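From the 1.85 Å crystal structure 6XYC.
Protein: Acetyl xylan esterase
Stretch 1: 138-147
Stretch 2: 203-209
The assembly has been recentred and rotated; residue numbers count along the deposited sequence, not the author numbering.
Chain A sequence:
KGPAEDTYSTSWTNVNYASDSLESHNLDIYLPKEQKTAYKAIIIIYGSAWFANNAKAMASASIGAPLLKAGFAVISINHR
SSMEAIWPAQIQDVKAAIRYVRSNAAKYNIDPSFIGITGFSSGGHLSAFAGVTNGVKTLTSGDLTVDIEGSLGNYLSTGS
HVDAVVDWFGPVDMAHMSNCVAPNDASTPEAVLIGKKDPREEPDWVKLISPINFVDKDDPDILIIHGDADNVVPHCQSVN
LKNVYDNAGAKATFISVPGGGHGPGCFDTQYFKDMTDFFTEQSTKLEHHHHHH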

# COMPACT_ATOMS: atom_id res chain seq x y z
N THR A 138 8.12 -7.85 14.13
CA THR A 138 7.17 -8.95 14.21
C THR A 138 5.91 -8.49 14.92
O THR A 138 5.91 -7.50 15.65
CB THR A 138 7.77 -10.16 14.94
OG1 THR A 138 7.95 -9.85 16.33
CG2 THR A 138 9.11 -10.55 14.34
N LEU A 139 4.83 -9.23 14.69
CA LEU A 139 3.56 -9.02 15.37
C LEU A 139 3.06 -10.37 15.87
O LEU A 139 3.26 -11.39 15.21
CB LEU A 139 2.54 -8.37 14.45
CG LEU A 139 2.80 -6.90 14.13
CD1 LEU A 139 1.84 -6.42 13.05
CD2 LEU A 139 2.69 -6.03 15.38
N THR A 140 2.44 -10.37 17.04
CA THR A 140 1.97 -11.60 17.66
C THR A 140 0.52 -11.45 18.08
O THR A 140 0.12 -10.40 18.60
CB THR A 140 2.82 -11.97 18.88
OG1 THR A 140 4.18 -12.19 18.47
CG2 THR A 140 2.27 -13.22 19.55
N SER A 141 -0.27 -12.50 17.85
CA SER A 141 -1.62 -12.60 18.37
C SER A 141 -1.80 -14.03 18.88
O SER A 141 -1.66 -14.98 18.10
CB SER A 141 -2.67 -12.27 17.31
OG SER A 141 -3.96 -12.21 17.91
N GLY A 142 -2.08 -14.18 20.17
CA GLY A 142 -2.15 -15.51 20.75
C GLY A 142 -0.82 -16.22 20.60
O GLY A 142 0.24 -15.67 20.93
N ASP A 143 -0.86 -17.44 20.08
CA ASP A 143 0.34 -18.23 19.85
C ASP A 143 0.97 -17.97 18.48
O ASP A 143 2.03 -18.51 18.19
CB ASP A 143 0.02 -19.72 19.99
CG ASP A 143 -0.28 -20.13 21.42
OD1 ASP A 143 0.39 -19.61 22.34
OD2 ASP A 143 -1.17 -20.97 21.63
N LEU A 144 0.33 -17.15 17.65
CA LEU A 144 0.76 -16.92 16.28
C LEU A 144 1.63 -15.68 16.20
O LEU A 144 1.24 -14.61 16.68
CB LEU A 144 -0.45 -16.77 15.36
CG LEU A 144 -0.27 -16.55 13.86
CD1 LEU A 144 0.60 -17.64 13.26
CD2 LEU A 144 -1.63 -16.50 13.17
N THR A 145 2.80 -15.81 15.59
CA THR A 145 3.71 -14.69 15.37
C THR A 145 4.08 -14.65 13.90
O THR A 145 4.52 -15.66 13.33
CB THR A 145 4.98 -14.82 16.22
OG1 THR A 145 4.64 -14.81 17.61
CG2 THR A 145 5.93 -13.65 15.92
N VAL A 146 3.92 -13.48 13.28
CA VAL A 146 4.28 -13.28 11.88
C VAL A 146 5.43 -12.28 11.79
O VAL A 146 5.46 -11.28 12.51
CB VAL A 146 3.08 -12.80 11.03
CG1 VAL A 146 2.02 -13.88 10.95
CG2 VAL A 146 2.52 -11.50 11.58
N ASP A 147 6.36 -12.56 10.88
CA ASP A 147 7.52 -11.71 10.64
C ASP A 147 7.15 -10.68 9.59
O ASP A 147 7.00 -11.01 8.41
CB ASP A 147 8.70 -12.57 10.20
CG ASP A 147 9.96 -11.77 9.94
OD1 ASP A 147 9.94 -10.54 10.12
OD2 ASP A 147 10.97 -12.38 9.55
N PRO A 203 -9.23 -16.13 14.62
CA PRO A 203 -9.13 -14.74 15.11
C PRO A 203 -7.71 -14.22 15.15
O PRO A 203 -7.49 -13.00 14.99
CB PRO A 203 -9.74 -14.81 16.53
CG PRO A 203 -10.34 -16.18 16.68
CD PRO A 203 -9.68 -17.07 15.66
N ASP A 204 -6.71 -15.08 15.36
CA ASP A 204 -5.33 -14.62 15.39
C ASP A 204 -4.85 -14.24 14.00
O ASP A 204 -4.21 -13.19 13.82
CB ASP A 204 -4.43 -15.70 16.00
CG ASP A 204 -4.74 -15.94 17.47
OD1 ASP A 204 -4.99 -14.95 18.19
OD2 ASP A 204 -4.72 -17.11 17.89
N TRP A 205 -5.15 -15.06 12.99
CA TRP A 205 -4.80 -14.71 11.62
C TRP A 205 -5.51 -13.44 11.19
O TRP A 205 -4.90 -12.54 10.60
CB TRP A 205 -5.14 -15.87 10.68
CG TRP A 205 -4.09 -16.94 10.64
CD1 TRP A 205 -4.15 -18.17 11.23
CD2 TRP A 205 -2.82 -16.87 9.98
NE1 TRP A 205 -2.99 -18.87 10.97
CE2 TRP A 205 -2.16 -18.09 10.22
CE3 TRP A 205 -2.17 -15.89 9.22
CZ2 TRP A 205 -0.89 -18.36 9.71
CZ3 TRP A 205 -0.91 -16.16 8.73
CH2 TRP A 205 -0.28 -17.39 8.97
N VAL A 206 -6.80 -13.33 11.49
CA VAL A 206 -7.57 -12.16 11.07
C VAL A 206 -7.00 -10.90 11.70
O VAL A 206 -6.92 -9.85 11.06
CB VAL A 206 -9.06 -12.34 11.40
CG1 VAL A 206 -9.81 -11.02 11.19
CG2 VAL A 206 -9.67 -13.44 10.56
N LYS A 207 -6.58 -10.99 12.96
CA LYS A 207 -5.99 -9.82 13.61
C LYS A 207 -4.69 -9.41 12.92
O LYS A 207 -4.43 -8.22 12.73
CB LYS A 207 -5.74 -10.08 15.09
CG LYS A 207 -5.26 -8.84 15.84
CD LYS A 207 -4.89 -9.11 17.29
CE LYS A 207 -4.65 -7.80 18.03
NZ LYS A 207 -4.01 -7.98 19.36
N LEU A 208 -3.87 -10.39 12.54
CA LEU A 208 -2.54 -10.11 12.03
C LEU A 208 -2.51 -9.74 10.55
O LEU A 208 -1.46 -9.33 10.06
CB LEU A 208 -1.62 -11.31 12.26
CG LEU A 208 -1.33 -11.65 13.73
CD1 LEU A 208 -0.43 -12.85 13.85
CD2 LEU A 208 -0.70 -10.43 14.42
N ILE A 209 -3.63 -9.88 9.83
CA ILE A 209 -3.72 -9.34 8.48
C ILE A 209 -4.47 -8.01 8.45
O ILE A 209 -4.66 -7.44 7.37
CB ILE A 209 -4.39 -10.33 7.50
CG1 ILE A 209 -5.83 -10.63 7.91
CG2 ILE A 209 -3.56 -11.61 7.40
CD1 ILE A 209 -6.62 -11.36 6.86

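A short helix, 203-208, lies across one face of a β-hairpin whose strands, 138-141 and 144-147, are joined by a type II' turn from Ser 141 to Leu 144. The helix runs nearly along the second strand, 29° between their directions, and correspondingly against the first, at 146°. Alternation in the hairpin sorts the side chains: Leu 139, Ser 141, Leu 144 and Val 146 point their CA-to-CB bonds toward the helix, while Thr 140 and Thr 145 point away. On that other face Thr 140 OG1 and Thr 145 OG1 share a hydrogen bond of 2.8 Å.

Pro 203 opens the helix without touching the hairpin. Asp 204 supplies the one polar link. With chi1 in the m well, it receives a hydrogen bond from Ser 141 OG to Asp 204 OD1, 2.9 Å long, where the backbones come close, Ser 141 CA and Asp 204 CA being 5.2 Å apart. A small hydroxyl suits this tight spot, and Ser 141 is buried. Beside it, Gly 142 takes a positive phi of 60°, which favours glycine in itself; the site also has no room for a side chain, since an ideal CB on Gly 142 would sit 2.8 Å from Asp 204 OD2.

Trp 205 starts with its CA-to-CB bond pointing away, yet its long side chain brings the indole back to the hairpin. Leu 144, in a t, p rotamer, sets CD2 over one face of that ring, 3.3 Å from the centroid of the Trp 205 five-membered ring and only 6° off the normal, a CH-pi contact. Val 146 CG1 approaches Trp 205 CZ3 more loosely, at 4.3 Å.

Lys 207 points toward the strands with all four chi angles in t; the extended chain passes Ser 141, with Lys 207 CD 3.3 Å from Ser 141 OG, and its aliphatic part lends cover while the residue stays exposed.

Leu 208, one turn after Asp 204, is the centrepiece, with 114 Å² covered by the hairpin out of 490 Å² buried over both sides. Its m, t rotamer spreads the methyls across both strands: Leu 208 CD2 lies 3.8 Å from Leu 139 CB, while Leu 208 CD1 lies 3.7 Å from Leu 144 CG and 3.9 Å from Val 146 CG1. The rule is economical: one polar pair near the turn, then a leucine laid over both strands, with the indole packed on Leu 144 and Val 146.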